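Local coordinates for putative Glycosidase (PDB 3R67), which is of unknown precise function but is a putative glycosidase with the five-bladed beta-propeller fold of its enzyme family, at residues Phe35-Pro38 against Met39-Asp42; Asp108-Lys111 against Glu112-Pro116; Thr184-Asp188 against Gly189-Ile193; Leu328-His331 against Asn332-Trp335. All blocks are in the same frame, centred on the assembly; numbering follows the deposited sequence.

Interaction 1. Residues Phe35-Pro38 against Met39-Asp42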
loop_
_atom_site.group_PDB
_atom_site.type_symbol
_atom_site.label_atom_id
_atom_site.label_comp_id
_atom_site.label_asym_id
_atom_site.label_seq_id
_atom_site.Cartn_x
_atom_site.Cartn_y
_atom_site.Cartn_z
ATOM N N PHE A 35 -12.406 8.885 -19.307
ATOM C CA PHE A 35 -12.793 7.483 -19.226
ATOM C C PHE A 35 -14.303 7.352 -19.223
ATOM O O PHE A 35 -14.981 8.133 -18.566
ATOM C CB PHE A 35 -12.185 6.878 -17.954
ATOM C CG PHE A 35 -12.788 5.622 -17.385
ATOM C CD1 PHE A 35 -12.572 4.389 -17.999
ATOM C CD2 PHE A 35 -13.433 5.645 -16.151
ATOM C CE1 PHE A 35 -13.041 3.208 -17.422
ATOM C CE2 PHE A 35 -13.917 4.469 -15.580
ATOM C CZ PHE A 35 -13.735 3.258 -16.231
ATOM N N TYR A 36 -14.837 6.376 -19.947
ATOM C CA TYR A 36 -16.270 6.156 -19.882
ATOM C C TYR A 36 -16.554 5.197 -18.733
ATOM O O TYR A 36 -16.215 4.009 -18.813
ATOM C CB TYR A 36 -16.828 5.644 -21.200
ATOM C CG TYR A 36 -18.328 5.750 -21.225
ATOM C CD1 TYR A 36 -18.952 6.907 -21.682
ATOM C CD2 TYR A 36 -19.125 4.737 -20.702
ATOM C CE1 TYR A 36 -20.334 7.026 -21.689
ATOM C CE2 TYR A 36 -20.510 4.856 -20.672
ATOM C CZ TYR A 36 -21.111 5.998 -21.185
ATOM O OH TYR A 36 -22.472 6.129 -21.173
ATOM N N CYS A 37 -17.134 5.719 -17.642
ATOM C CA CYS A 37 -17.371 4.922 -16.441
ATOM C C CYS A 37 -18.603 4.040 -16.623
ATOM O O CYS A 37 -19.694 4.542 -16.928
ATOM C CB CYS A 37 -17.507 5.801 -15.206
ATOM S SG CYS A 37 -17.901 4.883 -13.696
ATOM N N PRO A 38 -18.451 2.713 -16.401
ATOM C CA PRO A 38 -19.617 1.822 -16.534
ATOM C C PRO A 38 -20.645 2.013 -15.390
ATOM O O PRO A 38 -21.795 1.611 -15.576
ATOM C CB PRO A 38 -19.000 0.423 -16.499
ATOM C CG PRO A 38 -17.725 0.582 -15.765
ATOM C CD PRO A 38 -17.222 1.963 -16.048
HETATM N N MSE A 39 -20.265 2.620 -14.230
HETATM C CA MSE A 39 -21.230 2.869 -13.149
HETATM C C MSE A 39 -21.958 4.218 -13.354
HETATM O O MSE A 39 -23.202 4.270 -13.265
HETATM C CB MSE A 39 -20.571 2.837 -11.776
HETATM C CG MSE A 39 -20.145 1.457 -11.354
HETATM SE SE MSE A 39 -21.618 0.178 -11.426
HETATM C CE MSE A 39 -22.811 0.817 -9.960
ATOM N N ARG A 40 -21.171 5.297 -13.639
ATOM C CA ARG A 40 -21.695 6.646 -13.894
ATOM C C ARG A 40 -22.445 6.706 -15.223
ATOM O O ARG A 40 -23.300 7.594 -15.413
ATOM C CB ARG A 40 -20.562 7.696 -13.899
ATOM C CG ARG A 40 -19.896 7.975 -12.552
ATOM C CD ARG A 40 -20.803 8.699 -11.579
ATOM N NE ARG A 40 -20.144 8.911 -10.289
ATOM C CZ ARG A 40 -20.736 9.422 -9.216
ATOM N NH1 ARG A 40 -22.017 9.768 -9.257
ATOM N NH2 ARG A 40 -20.058 9.571 -8.085
ATOM N N GLN A 41 -22.119 5.766 -16.160
ATOM C CA GLN A 41 -22.684 5.699 -17.516
ATOM C C GLN A 41 -22.513 7.080 -18.142
ATOM O O GLN A 41 -23.478 7.712 -18.573
ATOM C CB GLN A 41 -24.142 5.207 -17.548
ATOM C CG GLN A 41 -24.285 3.716 -17.247
ATOM C CD GLN A 41 -25.717 3.239 -17.321
ATOM O OE1 GLN A 41 -26.663 4.004 -17.555
ATOM N NE2 GLN A 41 -25.911 1.948 -17.111
ATOM N N ASP A 42 -21.262 7.585 -18.073
ATOM C CA ASP A 42 -20.882 8.896 -18.562
ATOM C C ASP A 42 -19.389 9.033 -18.515
ATOM O O ASP A 42 -18.730 8.266 -17.818
ATOM C CB ASP A 42 -21.563 10.006 -17.728
ATOM C CG ASP A 42 -21.796 11.309 -18.473
ATOM O OD1 ASP A 42 -21.353 11.420 -19.649
ATOM O OD2 ASP A 42 -22.468 12.199 -17.907
#
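Cys37 and the two residues that follow Pro38 form the tight part of this turn. The thiol points into the loop and receives two backbone N-H groups. The N-H of Arg40 aims almost straight at it, with N to Cys37 SG 3.3 Å and 178° at the hydrogen. Met39 N, also 3.3 Å from Cys37 SG, gives a weak, bent bond. SG lies anti to the backbone N of Cys37 (chi1 177°), and this turns it towards the start of the loop. Carbon packing closes in around it. Cys37 SG rests 3.9 Å from CB of Met39, a selenomethionine. In one of the two conformers of Arg40, its CB meets Cys37 CB at 3.8 Å. The backbone closes the loop by one sound bond, from Cys37 N to Asp42 O at 3.0 Å. A second bond, from Gln41 N to Cys37 O, is short but weak because it is bent.

The other side is looser and faces solvent. Tyr36, Gln41 and Asp42 are all exposed. The Tyr36 ring lies along the backbone of Gln41 and Asp42. Asp42 N sits over one ring face near its rim, and CZ of Tyr36 is the nearest ring carbon to that N, at 3.5 Å. The Gln41 side chain leads outwards, with CG 3.7 Å from Pro38 O.

The loop joins strand 35-37 to strand 42-44 as a small antiparallel hairpin. Phe35 bonds Val44 through the backbone and packs its ring on Tyr104. Cys37 also touches Arg83 of strand 82-89. Met39 lies against Trp115, as does Arg40 in that same conformer.

Interaction 2. Residues Asp108-Lys111 against Glu112-Pro116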
loop_
_atom_site.group_PDB
_atom_site.type_symbol
_atom_site.label_atom_id
_atom_site.label_comp_id
_atom_site.label_asym_id
_atom_site.label_seq_id
_atom_site.Cartn_x
_atom_site.Cartn_y
_atom_site.Cartn_z
ATOM N N ASP A 108 -20.142 -5.365 -12.028
ATOM C CA ASP A 108 -19.617 -6.700 -11.747
ATOM C C ASP A 108 -20.136 -7.195 -10.399
ATOM O O ASP A 108 -20.938 -6.504 -9.756
ATOM C CB ASP A 108 -18.058 -6.662 -11.771
ATOM C CG ASP A 108 -17.372 -5.629 -10.869
ATOM O OD1 ASP A 108 -17.894 -5.360 -9.767
ATOM O OD2 ASP A 108 -16.273 -5.154 -11.239
ATOM N N ASN A 109 -19.634 -8.374 -9.954
ATOM C CA ASN A 109 -19.988 -9.059 -8.700
ATOM C C ASN A 109 -19.581 -8.251 -7.435
ATOM O O ASN A 109 -19.917 -8.669 -6.318
ATOM C CB ASN A 109 -19.298 -10.462 -8.649
ATOM C CG ASN A 109 -17.764 -10.505 -8.724
ATOM O OD1 ASN A 109 -17.088 -9.689 -9.375
ATOM N ND2 ASN A 109 -17.182 -11.544 -8.143
ATOM N N GLN A 110 -18.878 -7.115 -7.594
ATOM C CA GLN A 110 -18.367 -6.335 -6.460
ATOM C C GLN A 110 -19.006 -4.946 -6.346
ATOM O O GLN A 110 -18.573 -4.175 -5.492
ATOM C CB GLN A 110 -16.835 -6.154 -6.593
ATOM C CG GLN A 110 -16.047 -7.463 -6.695
ATOM C CD GLN A 110 -16.321 -8.375 -5.526
ATOM O OE1 GLN A 110 -16.378 -7.955 -4.373
ATOM N NE2 GLN A 110 -16.485 -9.646 -5.800
ATOM N N LYS A 111 -20.029 -4.634 -7.169
ATOM C CA LYS A 111 -20.677 -3.311 -7.255
ATOM C C LYS A 111 -21.247 -2.814 -5.898
ATOM O O LYS A 111 -21.112 -1.623 -5.615
ATOM C CB LYS A 111 -21.814 -3.284 -8.308
ATOM C CG LYS A 111 -22.981 -4.259 -8.114
ATOM C CD LYS A 111 -23.918 -4.360 -9.332
ATOM C CE LYS A 111 -24.761 -3.146 -9.631
ATOM N NZ LYS A 111 -25.682 -3.407 -10.776
ATOM N N GLU A 112 -21.819 -3.692 -5.064
ATOM C CA GLU A 112 -22.367 -3.253 -3.772
ATOM C C GLU A 112 -21.269 -2.829 -2.780
ATOM O O GLU A 112 -21.525 -2.015 -1.885
ATOM C CB GLU A 112 -23.221 -4.349 -3.127
ATOM C CG GLU A 112 -24.535 -4.597 -3.867
ATOM C CD GLU A 112 -25.502 -3.426 -3.925
ATOM O OE1 GLU A 112 -26.029 -3.038 -2.856
ATOM O OE2 GLU A 112 -25.782 -2.938 -5.047
ATOM N N LEU A 113 -20.058 -3.352 -2.960
ATOM C CA LEU A 113 -18.958 -3.106 -2.056
ATOM C C LEU A 113 -18.057 -1.983 -2.549
ATOM O O LEU A 113 -17.395 -1.369 -1.724
ATOM C CB LEU A 113 -18.145 -4.409 -1.899
ATOM C CG LEU A 113 -18.948 -5.657 -1.524
ATOM C CD1 LEU A 113 -18.053 -6.870 -1.407
ATOM C CD2 LEU A 113 -19.755 -5.464 -0.238
ATOM N N GLU A 114 -18.056 -1.685 -3.866
ATOM C CA GLU A 114 -17.146 -0.699 -4.464
ATOM C C GLU A 114 -17.842 0.591 -4.957
ATOM O O GLU A 114 -17.144 1.561 -5.257
ATOM C CB GLU A 114 -16.407 -1.330 -5.654
ATOM C CG GLU A 114 -15.492 -2.466 -5.225
ATOM C CD GLU A 114 -14.756 -3.237 -6.305
ATOM O OE1 GLU A 114 -14.950 -2.938 -7.500
ATOM O OE2 GLU A 114 -13.989 -4.160 -5.955
ATOM N N TRP A 115 -19.162 0.636 -5.015
ATOM C CA TRP A 115 -19.788 1.861 -5.509
ATOM C C TRP A 115 -20.349 2.697 -4.333
ATOM O O TRP A 115 -20.996 2.134 -3.447
ATOM C CB TRP A 115 -20.898 1.547 -6.544
ATOM C CG TRP A 115 -21.336 2.764 -7.304
ATOM C CD1 TRP A 115 -22.511 3.442 -7.152
ATOM C CD2 TRP A 115 -20.512 3.575 -8.170
ATOM N NE1 TRP A 115 -22.502 4.586 -7.919
ATOM C CE2 TRP A 115 -21.268 4.717 -8.516
ATOM C CE3 TRP A 115 -19.193 3.482 -8.622
ATOM C CZ2 TRP A 115 -20.764 5.721 -9.361
ATOM C CZ3 TRP A 115 -18.695 4.477 -9.438
ATOM C CH2 TRP A 115 -19.470 5.576 -9.804
ATOM N N PRO A 116 -20.090 4.026 -4.286
ATOM C CA PRO A 116 -19.399 4.863 -5.288
ATOM C C PRO A 116 -17.938 5.235 -4.973
ATOM O O PRO A 116 -17.330 5.925 -5.778
ATOM C CB PRO A 116 -20.233 6.154 -5.279
ATOM C CG PRO A 116 -20.835 6.227 -3.868
ATOM C CD PRO A 116 -20.671 4.863 -3.220
HETATM O O HOH W 1 -17.313 -2.928 -8.722
HETATM O O HOH W 2 -22.283 -6.622 -5.316
#
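Gln110 and Lys111 meet Glu112, Leu113 and Glu114 where an Asx turn and a type I beta turn lead into the short helix 111-114. Gln110 holds the N-cap position, right before the helix. Its N-H bonds Asp108 OD1 at 3.0 Å, meeting that oxygen from above the carboxylate plane. Its carbonyl takes the N-H groups of Leu113 and Glu114, three and four residues on. Leu113 N reaches Gln110 O at 3.0 Å, and Glu114 N adds a weak, bent bond to the same oxygen.

The Gln110 side chain crosses those of Leu113 and Glu114 at a slant, with a bend at chi2 (-56°). CB lies 3.5 Å from Glu114 OE2, and OE1 lies 3.6 Å from Leu113 CD1. The amide and carboxylate planes of Gln110 and Glu114 are turned about 50° apart. Gln110 OE1 and Glu114 OE2 both bond Gln138 NE2, and Glu114 OE2 also bonds Tyr136 OH. Strand 132-139 thus holds both polar ends.

Lys111 carries the next turn. Lys111 O accepts from Trp115 N at 3.0 Å, and at Trp115 the chain leaves helical geometry. CG of Lys111 sits between the backbone N and the carbonyl carbon (chi1 59°), close to Glu112 N. The amine pairs with Asp107. A water bridges Glu112 N to Asn109 O.

The carboxylates of Asp108 and Glu114 approach each other, and Lys159 salt-bridges both, which probably eases the like charges. A second water lies between them, 2.7 Å from Asp108 OD1 and 2.7 Å from Glu114 OE1.

Interaction 3. Residues Thr184-Asp188 against Gly189-Ile193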
loop_
_atom_site.group_PDB
_atom_site.type_symbol
_atom_site.label_atom_id
_atom_site.label_comp_id
_atom_site.label_asym_id
_atom_site.label_seq_id
_atom_site.Cartn_x
_atom_site.Cartn_y
_atom_site.Cartn_z
ATOM N N THR A 184 7.106 -11.389 1.023
ATOM C CA THR A 184 7.840 -11.687 -0.203
ATOM C C THR A 184 9.302 -11.970 0.114
ATOM O O THR A 184 9.785 -11.642 1.196
ATOM C CB THR A 184 7.741 -10.516 -1.240
ATOM O OG1 THR A 184 8.436 -9.363 -0.755
ATOM C CG2 THR A 184 6.329 -10.182 -1.644
ATOM N N LYS A 185 10.020 -12.530 -0.859
ATOM C CA LYS A 185 11.449 -12.800 -0.722
ATOM C C LYS A 185 12.104 -12.680 -2.078
ATOM O O LYS A 185 11.416 -12.782 -3.095
ATOM C CB LYS A 185 11.727 -14.198 -0.093
ATOM C CG LYS A 185 11.331 -15.392 -0.967
ATOM C CD LYS A 185 11.638 -16.699 -0.284
ATOM C CE LYS A 185 11.248 -17.868 -1.144
ATOM N NZ LYS A 185 11.536 -19.165 -0.473
ATOM N N LEU A 186 13.432 -12.507 -2.097
ATOM C CA LEU A 186 14.177 -12.514 -3.347
ATOM C C LEU A 186 14.611 -13.932 -3.678
ATOM O O LEU A 186 15.179 -14.632 -2.838
ATOM C CB LEU A 186 15.409 -11.582 -3.343
ATOM C CG LEU A 186 15.202 -10.078 -3.242
ATOM C CD1 LEU A 186 16.550 -9.362 -3.321
ATOM C CD2 LEU A 186 14.304 -9.559 -4.371
ATOM N N VAL A 187 14.325 -14.352 -4.899
ATOM C CA VAL A 187 14.753 -15.625 -5.469
ATOM C C VAL A 187 15.467 -15.252 -6.773
ATOM O O VAL A 187 14.824 -14.736 -7.695
ATOM C CB VAL A 187 13.616 -16.673 -5.639
ATOM C CG1 VAL A 187 14.133 -17.934 -6.337
ATOM C CG2 VAL A 187 12.990 -17.021 -4.293
ATOM N N ASP A 188 16.814 -15.406 -6.791
ATOM C CA ASP A 188 17.700 -15.083 -7.916
ATOM C C ASP A 188 17.469 -13.623 -8.386
ATOM O O ASP A 188 17.359 -13.353 -9.583
ATOM C CB ASP A 188 17.489 -16.084 -9.079
ATOM C CG ASP A 188 17.818 -17.521 -8.709
ATOM O OD1 ASP A 188 18.867 -17.741 -8.045
ATOM O OD2 ASP A 188 17.074 -18.433 -9.149
ATOM N N GLY A 189 17.394 -12.710 -7.421
ATOM C CA GLY A 189 17.172 -11.290 -7.682
ATOM C C GLY A 189 15.745 -10.894 -8.019
ATOM O O GLY A 189 15.477 -9.711 -8.243
ATOM N N LYS A 190 14.810 -11.867 -8.065
ATOM C CA LYS A 190 13.414 -11.582 -8.385
ATOM C C LYS A 190 12.581 -11.667 -7.091
ATOM O O LYS A 190 12.701 -12.638 -6.335
ATOM C CB LYS A 190 12.886 -12.533 -9.482
ATOM C CG LYS A 190 11.556 -12.037 -10.085
ATOM C CD LYS A 190 11.010 -12.848 -11.262
ATOM C CE LYS A 190 10.456 -14.181 -10.874
ATOM N NZ LYS A 190 9.829 -14.860 -12.033
ATOM N N GLN A 191 11.744 -10.644 -6.846
ATOM C CA GLN A 191 10.911 -10.552 -5.655
ATOM C C GLN A 191 9.621 -11.306 -5.902
ATOM O O GLN A 191 8.845 -10.952 -6.799
ATOM C CB GLN A 191 10.655 -9.086 -5.286
ATOM C CG GLN A 191 9.943 -8.892 -3.953
ATOM C CD GLN A 191 9.819 -7.442 -3.598
ATOM O OE1 GLN A 191 10.040 -6.541 -4.424
ATOM N NE2 GLN A 191 9.418 -7.189 -2.359
ATOM N N VAL A 192 9.413 -12.380 -5.121
ATOM C CA VAL A 192 8.256 -13.250 -5.277
ATOM C C VAL A 192 7.557 -13.467 -3.928
ATOM O O VAL A 192 8.182 -13.333 -2.878
ATOM C CB VAL A 192 8.664 -14.618 -5.910
ATOM C CG1 VAL A 192 9.160 -14.444 -7.357
ATOM C CG2 VAL A 192 9.689 -15.373 -5.054
ATOM N N ILE A 193 6.275 -13.858 -3.972
ATOM C CA ILE A 193 5.490 -14.192 -2.782
ATOM C C ILE A 193 6.119 -15.440 -2.131
ATOM O O ILE A 193 6.344 -16.445 -2.808
ATOM C CB ILE A 193 3.987 -14.376 -3.144
ATOM C CG1 ILE A 193 3.385 -13.001 -3.576
ATOM C CG2 ILE A 193 3.206 -14.997 -1.962
ATOM C CD1 ILE A 193 1.890 -13.013 -4.123
#
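Leu186 faces Gln191 as a non-hydrogen-bonded pair of an antiparallel hairpin, and both side chains lie on the same face of the sheet. Leu186 CB starts 4.2 Å from Lys190 O. At CG the chain turns anti to its own carbonyl carbon (chi1 -66°) and then splits. CD2 leans across to the partner strand, 3.7 Å from Gln191 N and 3.8 Å from Gln191 CB. It also comes near Gly189 O in the turn. CD1, the other tip, meets the indole of Trp335. The leucine therefore covers the strand pair and touches the next hairpin.

The other face holds Lys185, Val187, Lys190 and Val192. Here Val187 CG2 touches Val192 CG2 at 3.8 Å, the two side chains crossing at about a right angle. Glu128 packs on both valines.

Four backbone bonds tie the strands. Lys185 and Val192 exchange two, and Val187 and Lys190 exchange two more. The bond from Val187 N to Lys190 O is nearly straight, 2.8 Å long with 174° at the hydrogen. In the return bond Lys190 N sits well above the carbonyl plane of Val187. Asp188 and Gly189 form the bend, both with positive phi. Positive phi suits glycine, which holds the second corner.

At the buried end Thr184 CB lies 3.3 Å from Val192 O. Its hydroxyl bonds Ala252 O on strand 245-255, which runs parallel to strand 180-187. The arrangement is a beta hairpin with a two-residue loop, Asp188-Gly189, in a type I' turn, a turn favoured in such tight hairpins.

Interaction 4. Residues Leu328-His331 against Asn332-Trp335. With EDO (1,2-ethanediol), chain K.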
loop_
_atom_site.group_PDB
_atom_site.type_symbol
_atom_site.label_atom_id
_atom_site.label_comp_id
_atom_site.label_asym_id
_atom_site.label_seq_id
_atom_site.Cartn_x
_atom_site.Cartn_y
_atom_site.Cartn_z
ATOM N N LEU A 328 7.147 -1.127 -3.397
ATOM C CA LEU A 328 8.586 -1.422 -3.206
ATOM C C LEU A 328 9.052 -2.443 -4.240
ATOM O O LEU A 328 8.479 -3.537 -4.324
ATOM C CB LEU A 328 8.858 -1.940 -1.773
ATOM C CG LEU A 328 10.343 -2.173 -1.348
ATOM C CD1 LEU A 328 11.189 -0.919 -1.497
ATOM C CD2 LEU A 328 10.446 -2.703 0.085
ATOM N N VAL A 329 10.060 -2.076 -5.057
ATOM C CA VAL A 329 10.556 -2.984 -6.093
ATOM C C VAL A 329 12.081 -3.007 -6.064
ATOM O O VAL A 329 12.717 -2.024 -5.696
ATOM C CB VAL A 329 10.031 -2.654 -7.539
ATOM C CG1 VAL A 329 8.506 -2.713 -7.607
ATOM C CG2 VAL A 329 10.537 -1.308 -8.067
ATOM N N PHE A 330 12.658 -4.146 -6.480
ATOM C CA PHE A 330 14.095 -4.322 -6.626
ATOM C C PHE A 330 14.376 -4.345 -8.112
ATOM O O PHE A 330 13.902 -5.228 -8.823
ATOM C CB PHE A 330 14.584 -5.578 -5.886
ATOM C CG PHE A 330 16.078 -5.766 -5.914
ATOM C CD1 PHE A 330 16.923 -4.854 -5.290
ATOM C CD2 PHE A 330 16.640 -6.887 -6.513
ATOM C CE1 PHE A 330 18.312 -5.060 -5.280
ATOM C CE2 PHE A 330 18.017 -7.102 -6.483
ATOM C CZ PHE A 330 18.849 -6.182 -5.885
ATOM N N HIS A 331 15.040 -3.301 -8.596
ATOM C CA HIS A 331 15.245 -3.097 -10.030
ATOM C C HIS A 331 16.629 -2.551 -10.286
ATOM O O HIS A 331 17.031 -1.560 -9.683
ATOM C CB HIS A 331 14.160 -2.132 -10.552
ATOM C CG HIS A 331 14.151 -1.950 -12.030
ATOM N ND1 HIS A 331 13.636 -2.923 -12.882
ATOM C CD2 HIS A 331 14.516 -0.878 -12.764
ATOM C CE1 HIS A 331 13.749 -2.430 -14.103
ATOM N NE2 HIS A 331 14.284 -1.207 -14.088
ATOM N N ASN A 332 17.370 -3.228 -11.157
ATOM C CA ASN A 332 18.758 -2.934 -11.518
ATOM C C ASN A 332 19.618 -2.669 -10.238
ATOM O O ASN A 332 20.302 -1.649 -10.141
ATOM C CB ASN A 332 18.852 -1.757 -12.500
ATOM C CG ASN A 332 18.096 -1.911 -13.793
ATOM O OD1 ASN A 332 17.588 -0.932 -14.326
ATOM N ND2 ASN A 332 17.970 -3.111 -14.322
ATOM N N GLN A 333 19.551 -3.611 -9.269
ATOM C CA GLN A 333 20.329 -3.712 -8.020
ATOM C C GLN A 333 20.094 -2.536 -7.037
ATOM O O GLN A 333 20.932 -2.272 -6.166
ATOM C CB GLN A 333 21.830 -3.813 -8.311
ATOM C CG GLN A 333 22.237 -4.952 -9.266
ATOM C CD GLN A 333 21.372 -6.192 -9.244
ATOM O OE1 GLN A 333 21.292 -6.932 -8.262
ATOM N NE2 GLN A 333 20.619 -6.377 -10.314
ATOM N N LYS A 334 18.921 -1.913 -7.102
ATOM C CA LYS A 334 18.513 -0.863 -6.168
ATOM C C LYS A 334 17.064 -1.083 -5.777
ATOM O O LYS A 334 16.333 -1.707 -6.535
ATOM C CB LYS A 334 18.714 0.551 -6.764
ATOM C CG LYS A 334 20.161 0.934 -7.001
ATOM C CD LYS A 334 20.240 2.329 -7.559
ATOM C CE LYS A 334 21.658 2.756 -7.833
ATOM N NZ LYS A 334 21.708 4.119 -8.425
ATOM N N TRP A 335 16.657 -0.573 -4.602
ATOM C CA TRP A 335 15.282 -0.635 -4.120
ATOM C C TRP A 335 14.598 0.693 -4.347
ATOM O O TRP A 335 15.134 1.742 -3.966
ATOM C CB TRP A 335 15.220 -1.031 -2.643
ATOM C CG TRP A 335 15.596 -2.462 -2.407
ATOM C CD1 TRP A 335 16.828 -2.949 -2.082
ATOM C CD2 TRP A 335 14.718 -3.597 -2.481
ATOM N NE1 TRP A 335 16.772 -4.318 -1.943
ATOM C CE2 TRP A 335 15.488 -4.743 -2.182
ATOM C CE3 TRP A 335 13.341 -3.757 -2.770
ATOM C CZ2 TRP A 335 14.931 -6.037 -2.161
ATOM C CZ3 TRP A 335 12.791 -5.039 -2.749
ATOM C CH2 TRP A 335 13.576 -6.155 -2.426
HETATM C C1 EDO K . 6.405 -6.044 -5.706
HETATM O O1 EDO K . 6.429 -7.176 -6.576
HETATM C C2 EDO K . 6.514 -6.479 -4.249
HETATM O O2 EDO K . 6.815 -5.334 -3.433
#
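His331 and Lys334 pair by two backbone bonds, His331 N to Lys334 O at 2.9 Å and Lys334 N to His331 O at 3.2 Å, around a type I' turn. Asn332 and Gln333 form its corner with positive phi.

Phe330 and Trp335 lie together on one face of the hairpin. Phe330 CB sits over the six-membered ring of the indole, 3.5 Å from its centroid and only 7° off the normal, a CH-pi contact. The phenyl ring sits obliquely to the five-membered ring, planes 37° apart, with CD1 over the indole face near its rim. CD1 of Phe330 comes 3.4 Å from Trp335 CE2. Leu328, with CG anti to its backbone N (chi1 -174°), brings that CG 3.7 Å from Trp335 CE3. Trp14 meets the indole too. His331 lies on the other face, and the side chain of Asn332, in the turn, runs beside it. Asn332 CG lies 3.8 Å above one face of the imidazole.

A 1,2-ethanediol donates from O2 to Leu328 O at 2.6 Å and also bonds Thr57. The contact is apolar and aromatic round Trp335, while His331, buried among other strands, bonds Asp90 O through NE2, which probably fixes the rotation of the imidazole.

The four contacts are local turns and form two touching pairs on different parts of the chain. Interactions 1 and 2 meet through Trp115, whose indole packs on Met39 at 3.4 Å from CZ3 to CB. Interactions 3 and 4 have centres about 11 Å apart and meet where Leu186, Gly189 and Gln191 touch Phe330 and Trp335. The centres of interactions 2 and 4 are about 35 Å apart, on opposite sides of the chain's centre. Interaction 4 has the largest share of buried residues and is aromatic. Interaction 3 relies on regular strand pairing. Interaction 1, the farthest from the chain's centre, uses a thiol, and interaction 2 uses carboxylates and water.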